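Local structure of putative CRISPR-associated endoribonuclease-like protein Cas6nc (Pyrococcus horikoshii, 3QJL) at residues A[161-164]-A[165-169]. The protein binds CRISPR RNA as a Cas6-family protein of ferredoxin-like fold and probably serves the adaptive immune system that guards prokaryotes against mobile genetic elements. Sequence-based numbering, arbitrary orientation.
Sequences MDRL and RKVMI
Asp162 and Lys166, one turn apart on helix 160-176, form an i to i+4 salt bridge. Lys166 runs out nearly straight beyond CG and reaches back over the turn; its NZ lies 2.8 Å from Asp162 OD2, on that oxygen's syn lone pair, while the bond from NZ to OD1 is weak at 3.2 Å. The ammonium thus sits unevenly across the carboxylate. The same spacing is kept by backbone bonds from Arg165 N to Met161 O, Val167 N to Arg163 O and Met168 N to Leu164 O, and by a weak one from Lys166 N to Asp162 O.

On one flank Met161 and Arg165 cross at about a right angle. Arg165 is bent at CG-CD (chi3 -81°), which swings its guanidinium back along the helix until NH2 meets Met161 CG. Met161 O lies above one face of this guanidinium, offset toward its rim, and NH2 is hydrogen-bonded to the carbonyl of Phe185. On another flank the bend of Arg163 at chi2 (68°) lays its guanidinium slantwise across Val167, whose CG2 sits over one face, toward the rim, 3.6 Å from Arg163 CZ. Arg163 NE donates to Arg139 O, so a backbone carbonyl of strand 138-143 holds this side chain as well.

Leu164 and Met168 lie side by side and point the same way into the protein, Leu164 CD1 being 4.2 Å from Met168 CG. Both rest on Phe185 of strand 185-189, and Met168 also meets Ile219 and Phe222 of helix 217-226. This part of the helix has an apolar and a polar face: apolar contacts seat it within the C-terminal Cas6 region, the two arginines tie its flanks to strand carbonyls, and the Asp162-Lys166 pair probably adds modest electrostatic stability on the solvent-facing side.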
loop_
_atom_site.group_PDB
_atom_site.type_symbol
_atom_site.label_atom_id
_atom_site.label_comp_id
_atom_site.label_asym_id
_atom_site.label_seq_id
_atom_site.Cartn_x
_atom_site.Cartn_y
_atom_site.Cartn_z
ATOM N N MET A 161 -11.485 13.390 11.287
ATOM C CA MET A 161 -11.131 13.377 12.702
ATOM C C MET A 161 -12.308 13.755 13.587
ATOM O O MET A 161 -12.504 13.171 14.649
ATOM C CB MET A 161 -9.964 14.328 12.963
ATOM C CG MET A 161 -9.246 14.105 14.264
ATOM S SD MET A 161 -8.579 12.433 14.387
ATOM C CE MET A 161 -9.828 11.623 15.394
ATOM N N ASP A 162 -13.091 14.732 13.157
ATOM C CA ASP A 162 -14.203 15.184 13.972
ATOM C C ASP A 162 -15.331 14.164 13.946
ATOM O O ASP A 162 -16.016 13.938 14.948
ATOM C CB ASP A 162 -14.720 16.541 13.518
ATOM C CG ASP A 162 -15.961 16.952 14.271
ATOM O OD1 ASP A 162 -15.812 17.475 15.400
ATOM O OD2 ASP A 162 -17.084 16.723 13.756
ATOM N N ARG A 163 -15.525 13.540 12.797
ATOM C CA ARG A 163 -16.539 12.512 12.694
ATOM C C ARG A 163 -16.142 11.271 13.514
ATOM O O ARG A 163 -16.959 10.704 14.226
ATOM C CB ARG A 163 -16.760 12.165 11.228
ATOM C CG ARG A 163 -17.805 11.130 10.996
ATOM C CD ARG A 163 -19.194 11.623 11.329
ATOM N NE ARG A 163 -20.125 10.521 11.100
ATOM C CZ ARG A 163 -20.840 9.904 12.043
ATOM N NH1 ARG A 163 -20.779 10.304 13.314
ATOM N NH2 ARG A 163 -21.642 8.896 11.704
ATOM N N LEU A 164 -14.880 10.866 13.425
ATOM C CA LEU A 164 -14.409 9.665 14.099
ATOM C C LEU A 164 -14.499 9.830 15.598
ATOM O O LEU A 164 -14.892 8.908 16.306
ATOM C CB LEU A 164 -12.956 9.375 13.724
ATOM C CG LEU A 164 -12.254 8.236 14.473
ATOM C CD1 LEU A 164 -12.885 6.877 14.157
ATOM C CD2 LEU A 164 -10.769 8.233 14.156
ATOM N N ARG A 165 -14.105 11.008 16.068
ATOM C CA ARG A 165 -14.173 11.374 17.471
ATOM C C ARG A 165 -15.602 11.137 17.996
ATOM O O ARG A 165 -15.808 10.446 18.998
ATOM C CB ARG A 165 -13.765 12.841 17.607
ATOM C CG ARG A 165 -13.267 13.285 18.973
ATOM C CD ARG A 165 -12.636 14.695 18.901
ATOM N NE ARG A 165 -11.244 14.698 18.415
ATOM C CZ ARG A 165 -10.760 15.498 17.454
ATOM N NH1 ARG A 165 -11.544 16.379 16.835
ATOM N NH2 ARG A 165 -9.480 15.417 17.102
ATOM N N LYS A 166 -16.593 11.691 17.306
ATOM C CA LYS A 166 -17.988 11.517 17.710
ATOM C C LYS A 166 -18.454 10.066 17.620
ATOM O O LYS A 166 -19.216 9.605 18.456
ATOM C CB LYS A 166 -18.916 12.434 16.900
ATOM C CG LYS A 166 -18.931 13.861 17.401
ATOM C CD LYS A 166 -19.321 14.850 16.329
ATOM C CE LYS A 166 -19.069 16.265 16.806
ATOM N NZ LYS A 166 -18.992 17.225 15.674
ATOM N N VAL A 167 -18.007 9.341 16.606
ATOM C CA VAL A 167 -18.396 7.941 16.488
ATOM C C VAL A 167 -17.909 7.138 17.695
ATOM O O VAL A 167 -18.666 6.366 18.263
ATOM C CB VAL A 167 -17.898 7.313 15.173
ATOM C CG1 VAL A 167 -18.102 5.823 15.186
ATOM C CG2 VAL A 167 -18.641 7.913 14.014
ATOM N N MET A 168 -16.657 7.340 18.094
ATOM C CA MET A 168 -16.098 6.612 19.231
ATOM C C MET A 168 -16.805 6.964 20.532
ATOM O O MET A 168 -17.308 6.085 21.215
ATOM C CB MET A 168 -14.589 6.841 19.365
ATOM C CG MET A 168 -13.787 6.344 18.176
ATOM S SD MET A 168 -14.203 4.668 17.651
ATOM C CE MET A 168 -13.204 3.728 18.801
ATOM N N ILE A 169 -16.853 8.243 20.879
ATOM C CA ILE A 169 -17.570 8.648 22.076
ATOM C C ILE A 169 -18.959 8.036 22.077
ATOM O O ILE A 169 -19.385 7.433 23.056
ATOM C CB ILE A 169 -17.714 10.156 22.157
ATOM C CG1 ILE A 169 -16.385 10.777 22.581
ATOM C CG2 ILE A 169 -18.827 10.528 23.120
ATOM C CD1 ILE A 169 -16.238 12.218 22.169
#